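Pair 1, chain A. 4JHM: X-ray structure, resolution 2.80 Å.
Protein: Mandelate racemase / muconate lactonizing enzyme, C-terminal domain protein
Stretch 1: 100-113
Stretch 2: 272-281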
# COMPACT_ATOMS: atom_id res chain seq x y z
N GLY A 100 4.16 24.11 27.22
CA GLY A 100 4.56 22.86 26.57
C GLY A 100 6.02 22.50 26.73
O GLY A 100 6.66 22.84 27.72
N LEU A 101 6.55 21.80 25.73
CA LEU A 101 7.90 21.24 25.78
C LEU A 101 8.97 22.33 25.79
O LEU A 101 10.01 22.17 26.45
CB LEU A 101 8.11 20.28 24.61
CG LEU A 101 7.16 19.07 24.57
CD1 LEU A 101 7.30 18.28 23.28
CD2 LEU A 101 7.39 18.16 25.76
N PRO A 102 8.74 23.43 25.06
CA PRO A 102 9.68 24.55 25.11
C PRO A 102 9.91 25.07 26.52
O PRO A 102 11.04 25.35 26.90
CB PRO A 102 8.99 25.62 24.26
CG PRO A 102 8.13 24.85 23.31
CD PRO A 102 7.67 23.64 24.07
N ALA A 103 8.83 25.20 27.28
CA ALA A 103 8.90 25.72 28.64
C ALA A 103 9.54 24.72 29.60
O ALA A 103 10.04 25.10 30.66
CB ALA A 103 7.51 26.11 29.12
N LYS A 104 9.53 23.44 29.23
CA LYS A 104 10.05 22.39 30.10
C LYS A 104 11.48 21.98 29.74
O LYS A 104 12.19 21.41 30.57
CB LYS A 104 9.14 21.16 30.03
CG LYS A 104 7.71 21.43 30.49
CD LYS A 104 6.76 20.33 30.04
CE LYS A 104 5.33 20.62 30.47
NZ LYS A 104 4.38 19.60 29.97
N SER A 105 11.91 22.30 28.52
CA SER A 105 13.22 21.89 28.03
C SER A 105 14.38 22.38 28.91
O SER A 105 15.32 21.64 29.16
CB SER A 105 13.43 22.36 26.59
OG SER A 105 12.57 21.65 25.70
N PRO A 106 14.31 23.63 29.38
CA PRO A 106 15.42 24.14 30.20
C PRO A 106 15.59 23.42 31.54
O PRO A 106 16.71 23.31 32.04
CB PRO A 106 15.04 25.61 30.44
CG PRO A 106 14.00 25.94 29.42
CD PRO A 106 13.28 24.65 29.16
N ILE A 107 14.50 22.92 32.11
CA ILE A 107 14.57 22.23 33.39
C ILE A 107 15.27 20.89 33.22
O ILE A 107 16.16 20.55 33.98
CB ILE A 107 13.17 22.01 34.01
CG1 ILE A 107 12.42 23.34 34.13
CG2 ILE A 107 13.29 21.34 35.37
CD1 ILE A 107 10.92 23.18 34.29
N ASP A 108 14.86 20.12 32.21
CA ASP A 108 15.52 18.85 31.92
C ASP A 108 17.00 19.10 31.66
O ASP A 108 17.86 18.40 32.18
CB ASP A 108 14.87 18.17 30.71
CG ASP A 108 15.69 17.00 30.19
OD1 ASP A 108 16.68 17.23 29.47
OD2 ASP A 108 15.33 15.84 30.50
N ILE A 109 17.28 20.11 30.84
CA ILE A 109 18.64 20.43 30.45
C ILE A 109 19.49 20.77 31.67
O ILE A 109 20.63 20.32 31.79
CB ILE A 109 18.65 21.61 29.46
CG1 ILE A 109 18.11 21.15 28.10
CG2 ILE A 109 20.06 22.15 29.29
CD1 ILE A 109 17.68 22.28 27.19
N ALA A 110 18.91 21.55 32.58
CA ALA A 110 19.61 21.97 33.79
C ALA A 110 19.97 20.78 34.68
O ALA A 110 20.93 20.84 35.45
CB ALA A 110 18.76 22.97 34.56
N ALA A 111 19.20 19.70 34.58
CA ALA A 111 19.50 18.50 35.35
C ALA A 111 20.71 17.79 34.77
O ALA A 111 21.57 17.32 35.51
CB ALA A 111 18.30 17.57 35.36
N TRP A 112 20.78 17.73 33.44
CA TRP A 112 21.93 17.13 32.77
C TRP A 112 23.21 17.92 33.07
O TRP A 112 24.28 17.33 33.23
CB TRP A 112 21.70 17.04 31.26
CG TRP A 112 20.94 15.82 30.83
CD1 TRP A 112 19.62 15.77 30.50
CD2 TRP A 112 21.44 14.49 30.67
NE1 TRP A 112 19.27 14.48 30.15
CE2 TRP A 112 20.37 13.68 30.25
CE3 TRP A 112 22.70 13.90 30.86
CZ2 TRP A 112 20.52 12.32 30.01
CZ3 TRP A 112 22.85 12.55 30.61
CH2 TRP A 112 21.76 11.77 30.20
N ASP A 113 23.09 19.24 33.16
CA ASP A 113 24.23 20.10 33.47
C ASP A 113 24.81 19.76 34.85
O ASP A 113 26.04 19.69 35.02
CB ASP A 113 23.80 21.58 33.43
CG ASP A 113 24.96 22.54 33.62
OD1 ASP A 113 26.11 22.21 33.25
OD2 ASP A 113 24.72 23.66 34.13
N ASP A 272 15.50 20.86 18.31
CA ASP A 272 16.23 21.74 19.19
C ASP A 272 16.01 21.19 20.59
O ASP A 272 14.88 20.91 20.98
CB ASP A 272 15.69 23.16 19.06
CG ASP A 272 16.53 24.18 19.81
OD1 ASP A 272 17.34 23.79 20.67
OD2 ASP A 272 16.36 25.39 19.54
N ALA A 273 17.10 21.01 21.33
CA ALA A 273 17.01 20.46 22.67
C ALA A 273 16.17 21.37 23.55
O ALA A 273 15.49 20.90 24.46
CB ALA A 273 18.40 20.29 23.25
N THR A 274 16.20 22.67 23.27
CA THR A 274 15.49 23.65 24.08
C THR A 274 14.02 23.78 23.68
O THR A 274 13.33 24.70 24.13
CB THR A 274 16.12 25.04 23.94
OG1 THR A 274 15.97 25.50 22.60
CG2 THR A 274 17.59 25.00 24.30
N VAL A 275 13.55 22.87 22.83
CA VAL A 275 12.17 22.91 22.36
C VAL A 275 11.47 21.56 22.53
O VAL A 275 10.32 21.51 22.98
CB VAL A 275 12.08 23.33 20.88
CG1 VAL A 275 10.69 23.05 20.33
CG2 VAL A 275 12.42 24.80 20.72
N CYS A 276 12.14 20.48 22.17
CA CYS A 276 11.49 19.16 22.12
C CYS A 276 11.45 18.43 23.47
O CYS A 276 10.99 17.30 23.54
CB CYS A 276 12.15 18.27 21.06
SG CYS A 276 13.86 17.81 21.40
N GLY A 277 11.92 19.07 24.53
CA GLY A 277 11.87 18.47 25.86
C GLY A 277 13.22 18.29 26.53
O GLY A 277 13.33 17.58 27.53
N GLY A 278 14.25 18.93 25.98
CA GLY A 278 15.58 18.91 26.59
C GLY A 278 16.50 17.83 26.05
O GLY A 278 16.16 17.10 25.12
N ILE A 279 17.68 17.75 26.65
CA ILE A 279 18.71 16.79 26.28
C ILE A 279 18.14 15.37 26.21
O ILE A 279 18.37 14.64 25.25
CB ILE A 279 19.86 16.80 27.31
CG1 ILE A 279 20.46 18.20 27.44
CG2 ILE A 279 20.94 15.80 26.94
CD1 ILE A 279 21.28 18.65 26.24
N THR A 280 17.41 15.00 27.25
CA THR A 280 16.80 13.68 27.36
C THR A 280 16.12 13.23 26.06
O THR A 280 16.22 12.06 25.69
CB THR A 280 15.74 13.68 28.47
OG1 THR A 280 16.39 13.65 29.75
CG2 THR A 280 14.80 12.49 28.33
N GLN A 281 15.44 14.15 25.39
CA GLN A 281 14.64 13.80 24.23
C GLN A 281 15.42 13.96 22.93
O GLN A 281 15.33 13.11 22.04
CB GLN A 281 13.38 14.66 24.18
CG GLN A 281 12.47 14.47 25.39
CD GLN A 281 11.85 13.09 25.44
OE1 GLN A 281 12.24 12.24 26.23
NE2 GLN A 281 10.88 12.85 24.57

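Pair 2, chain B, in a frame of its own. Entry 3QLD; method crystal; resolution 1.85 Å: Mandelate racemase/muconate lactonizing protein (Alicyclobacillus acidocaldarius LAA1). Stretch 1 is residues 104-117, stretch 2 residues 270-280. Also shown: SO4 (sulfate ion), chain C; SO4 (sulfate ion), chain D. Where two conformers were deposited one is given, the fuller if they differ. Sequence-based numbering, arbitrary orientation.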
# COMPACT_ATOMS: atom_id res chain seq x y z
N ASN B 104 0.80 -0.96 -5.53
CA ASN B 104 0.23 -1.99 -6.47
C ASN B 104 1.33 -2.80 -7.13
O ASN B 104 1.28 -3.13 -8.33
CB ASN B 104 -0.63 -1.31 -7.53
CG ASN B 104 -1.95 -0.78 -6.90
OD1 ASN B 104 -2.89 -1.57 -6.66
ND2 ASN B 104 -2.01 0.53 -6.62
N ARG B 105 2.37 -3.09 -6.34
CA ARG B 105 3.56 -3.67 -6.96
C ARG B 105 3.38 -5.08 -7.51
O ARG B 105 4.05 -5.43 -8.49
CB ARG B 105 4.74 -3.62 -6.01
CG ARG B 105 5.26 -2.19 -5.95
CD ARG B 105 6.51 -2.13 -5.02
NE ARG B 105 7.04 -0.76 -4.92
CZ ARG B 105 8.18 -0.34 -5.50
NH1 ARG B 105 8.98 -1.19 -6.18
NH2 ARG B 105 8.54 0.94 -5.36
N MSE B 106 2.48 -5.89 -6.91
CA MSE B 106 2.26 -7.22 -7.46
C MSE B 106 1.53 -7.19 -8.82
O MSE B 106 1.80 -8.04 -9.71
CB MSE B 106 1.54 -8.13 -6.45
CG MSE B 106 2.38 -8.41 -5.19
SE MSE B 106 1.20 -9.16 -3.85
CE MSE B 106 2.48 -9.50 -2.44
N SER B 107 0.61 -6.23 -8.97
CA SER B 107 -0.09 -5.99 -10.26
C SER B 107 0.88 -5.43 -11.31
O SER B 107 0.95 -5.93 -12.46
CB SER B 107 -1.30 -5.05 -10.07
OG SER B 107 -2.28 -5.85 -9.50
N VAL B 108 1.69 -4.47 -10.88
CA VAL B 108 2.70 -3.88 -11.76
C VAL B 108 3.66 -4.98 -12.22
O VAL B 108 3.99 -5.07 -13.43
CB VAL B 108 3.46 -2.72 -11.03
CG1 VAL B 108 4.77 -2.39 -11.75
CG2 VAL B 108 2.59 -1.43 -11.02
N ALA B 109 4.09 -5.80 -11.29
CA ALA B 109 5.05 -6.87 -11.56
C ALA B 109 4.49 -7.86 -12.59
O ALA B 109 5.25 -8.46 -13.40
CB ALA B 109 5.29 -7.63 -10.30
N ALA B 110 3.17 -8.11 -12.53
CA ALA B 110 2.63 -9.07 -13.50
C ALA B 110 2.79 -8.56 -14.95
O ALA B 110 3.14 -9.32 -15.87
CB ALA B 110 1.19 -9.48 -13.15
N ILE B 111 2.56 -7.27 -15.15
CA ILE B 111 2.81 -6.66 -16.44
C ILE B 111 4.28 -6.80 -16.83
O ILE B 111 4.62 -7.44 -17.87
CB ILE B 111 2.40 -5.18 -16.41
CG1 ILE B 111 0.91 -5.10 -16.09
CG2 ILE B 111 2.76 -4.48 -17.74
CD1 ILE B 111 0.04 -5.71 -17.21
N GLU B 112 5.14 -6.25 -15.97
CA GLU B 112 6.58 -6.21 -16.25
C GLU B 112 7.16 -7.62 -16.54
O GLU B 112 7.94 -7.80 -17.49
CB GLU B 112 7.29 -5.57 -15.08
CG GLU B 112 8.77 -5.18 -15.40
CD GLU B 112 9.74 -6.16 -14.77
OE1 GLU B 112 9.37 -7.29 -14.29
OE2 GLU B 112 10.91 -5.78 -14.66
N MSE B 113 6.78 -8.61 -15.75
CA MSE B 113 7.33 -9.95 -15.88
C MSE B 113 6.83 -10.69 -17.14
O MSE B 113 7.61 -11.46 -17.77
CB MSE B 113 7.10 -10.78 -14.63
CG MSE B 113 7.97 -10.24 -13.44
SE MSE B 113 7.41 -10.87 -11.69
CE MSE B 113 8.09 -12.64 -11.52
N ALA B 114 5.57 -10.43 -17.53
CA ALA B 114 5.02 -11.03 -18.78
C ALA B 114 5.79 -10.41 -19.96
O ALA B 114 6.09 -11.12 -20.96
CB ALA B 114 3.54 -10.76 -18.87
N VAL B 115 6.16 -9.12 -19.88
CA VAL B 115 6.91 -8.50 -20.98
C VAL B 115 8.36 -9.10 -21.11
O VAL B 115 8.83 -9.40 -22.23
CB VAL B 115 6.94 -7.00 -20.86
CG1 VAL B 115 7.80 -6.36 -21.95
CG2 VAL B 115 5.53 -6.47 -20.97
N TRP B 116 9.03 -9.27 -19.98
CA TRP B 116 10.31 -10.00 -19.94
C TRP B 116 10.18 -11.40 -20.55
O TRP B 116 11.10 -11.89 -21.26
CB TRP B 116 10.82 -10.12 -18.49
CG TRP B 116 11.64 -8.95 -18.04
CD1 TRP B 116 11.23 -7.89 -17.30
CD2 TRP B 116 13.04 -8.75 -18.27
NE1 TRP B 116 12.27 -7.02 -17.08
CE2 TRP B 116 13.40 -7.55 -17.65
CE3 TRP B 116 14.03 -9.50 -18.93
CZ2 TRP B 116 14.71 -7.04 -17.68
CZ3 TRP B 116 15.35 -8.98 -18.98
CH2 TRP B 116 15.66 -7.77 -18.35
N ASP B 117 9.07 -12.06 -20.25
CA ASP B 117 8.85 -13.42 -20.63
C ASP B 117 8.61 -13.45 -22.13
O ASP B 117 9.15 -14.32 -22.83
CB ASP B 117 7.66 -14.01 -19.84
CG ASP B 117 7.46 -15.49 -20.07
OD1 ASP B 117 8.11 -16.31 -19.36
OD2 ASP B 117 6.64 -15.82 -20.99
N LYS B 270 10.76 -11.68 -3.20
CA LYS B 270 9.72 -12.30 -4.05
C LYS B 270 9.52 -11.24 -5.14
O LYS B 270 9.15 -10.13 -4.85
CB LYS B 270 8.44 -12.58 -3.28
CG LYS B 270 8.61 -13.50 -2.08
CD LYS B 270 7.31 -13.80 -1.34
CE LYS B 270 7.65 -14.51 -0.02
NZ LYS B 270 6.49 -14.80 0.85
N PRO B 271 9.94 -11.56 -6.37
CA PRO B 271 9.95 -10.58 -7.45
C PRO B 271 8.61 -9.89 -7.60
O PRO B 271 8.56 -8.70 -7.85
CB PRO B 271 10.36 -11.43 -8.70
CG PRO B 271 11.15 -12.56 -8.06
CD PRO B 271 10.52 -12.86 -6.77
N GLY B 272 7.52 -10.62 -7.41
CA GLY B 272 6.18 -10.01 -7.56
C GLY B 272 5.95 -8.97 -6.47
O GLY B 272 5.46 -7.88 -6.73
N ARG B 273 6.35 -9.27 -5.24
CA ARG B 273 6.09 -8.33 -4.11
C ARG B 273 6.91 -7.05 -4.38
O ARG B 273 6.52 -5.94 -4.04
CB ARG B 273 6.56 -9.02 -2.79
CG ARG B 273 6.19 -8.26 -1.47
CD ARG B 273 6.87 -8.89 -0.15
NE ARG B 273 8.28 -8.44 -0.03
CZ ARG B 273 9.35 -9.24 -0.09
NH1 ARG B 273 9.21 -10.56 -0.21
NH2 ARG B 273 10.58 -8.70 0.01
N LEU B 274 8.07 -7.20 -5.01
CA LEU B 274 8.97 -6.04 -5.23
C LEU B 274 8.64 -5.19 -6.43
O LEU B 274 9.13 -4.08 -6.56
CB LEU B 274 10.45 -6.49 -5.22
CG LEU B 274 10.92 -6.98 -3.86
CD1 LEU B 274 12.28 -7.69 -4.06
CD2 LEU B 274 11.05 -5.72 -2.97
N GLY B 275 7.77 -5.70 -7.34
CA GLY B 275 7.48 -4.97 -8.55
C GLY B 275 8.09 -5.54 -9.85
O GLY B 275 7.98 -4.88 -10.93
N GLY B 276 8.65 -6.74 -9.78
CA GLY B 276 9.07 -7.40 -11.01
C GLY B 276 10.56 -7.72 -11.04
O GLY B 276 11.28 -7.62 -10.01
N PHE B 277 11.03 -8.06 -12.23
CA PHE B 277 12.43 -8.52 -12.38
C PHE B 277 13.39 -7.36 -12.22
O PHE B 277 14.38 -7.49 -11.51
CB PHE B 277 12.65 -9.24 -13.72
CG PHE B 277 12.06 -10.63 -13.81
CD1 PHE B 277 12.41 -11.63 -12.91
CD2 PHE B 277 11.23 -10.98 -14.87
CE1 PHE B 277 11.91 -12.92 -13.01
CE2 PHE B 277 10.73 -12.29 -14.98
CZ PHE B 277 11.05 -13.25 -14.06
N GLY B 278 13.11 -6.23 -12.86
CA GLY B 278 13.95 -5.02 -12.77
C GLY B 278 14.08 -4.51 -11.33
O GLY B 278 15.19 -4.14 -10.87
N ALA B 279 12.96 -4.48 -10.61
CA ALA B 279 12.99 -4.16 -9.17
C ALA B 279 13.80 -5.14 -8.31
O ALA B 279 14.55 -4.72 -7.40
CB ALA B 279 11.58 -3.91 -8.61
N THR B 280 13.69 -6.43 -8.63
CA THR B 280 14.44 -7.45 -7.96
C THR B 280 15.97 -7.23 -8.18
O THR B 280 16.76 -7.31 -7.23
CB THR B 280 14.06 -8.82 -8.48
OG1 THR B 280 12.68 -9.04 -8.18
CG2 THR B 280 14.90 -9.92 -7.78
S SO4 C . 11.61 1.55 -5.70
O1 SO4 C . 10.35 2.09 -6.20
O2 SO4 C . 11.54 0.09 -5.67
O3 SO4 C . 12.71 1.88 -6.60
O4 SO4 C . 11.84 2.14 -4.38
S SO4 D . 5.34 3.49 -4.34
O1 SO4 D . 4.56 3.59 -3.10
O2 SO4 D . 4.62 4.05 -5.48
O3 SO4 D . 6.57 4.26 -4.20
O4 SO4 D . 5.67 2.08 -4.61
O HOH W 1 10.51 -4.31 -12.04

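What backbone arrangement do the two pairs share? In each, a helix lies against a segment that turns through two glycines into the start of another helix; in pair 1 the residues before the glycines are loop or turn, in pair 2 a weakly bonded helix. The 14 central residues superpose with an RMSD of 0.8 Å. G277(A) matches G275(B), and G278(A) matches G276(B), the N-cap residue. All four have positive phi, where a CB would be jammed against the preceding carbonyl. At the N-cap a CB would also strike the acid opposite: an ideal one would lie 2.4 Å from OD1 of D108(A) in pair 1 and 2.3 Å from OE1 of E112(B) in pair 2.

How does the acid hold the start of the second helix? The first turn of a helix has free backbone NH groups, and D108(A) and E112(B), at matched positions, both accept from it. In pair 2 the longer side chain spans two of them: F277(B) N donates to E112(B) OE1 (2.8 Å) and G278(B) N to E112(B) OE2 (2.9 Å). D108(A) takes one backbone bond, from T280(A) N to D108(A) OD1 (3.2 Å), and a short one from T280(A) OG1 to D108(A) OD2 (2.5 Å). The hydroxyl of T280(A) also accepts from W112(A) NE1 (3.0 Å to OG1). Its match, G278(B), offers no hydroxyl, and W116(B) NE1 instead makes a weak bond to E112(B) OE2 (3.0 Å).

What fills the space near the tryptophan? I279(A) and F277(B) match, and both point toward the first helix. I279(A) sets CG2 over the indole face, 3.7 Å from the centroid of the five-membered ring of W112(A), while its CG1 meets CG1 of I109(A) at 3.8 Å. The phenyl of F277(B) presents its edge to the face of W116(B), with the planes at 80°. Selenomethionine M113(B), matching I109(A), lays CG over the phenyl face, 3.6 Å from CD2 of F277(B).

How does the first helix meet the segment before the glycines? S105(A) reaches into the turn and accepts from G277(A) N at OG (2.9 Å), while its own hydroxyl donates to L101(A) O (2.7 Å from OG). A109(B) replaces this polar link with close packing, its CB 3.5 Å from G276(B) N. One turn earlier, L101(A) packs CB against V275(A) O at 3.0 Å, whereas its match R105(B) donates from NH1 to L274(B) O (2.9 Å) and also binds two sulfate ions, probably from the crystallisation liquor.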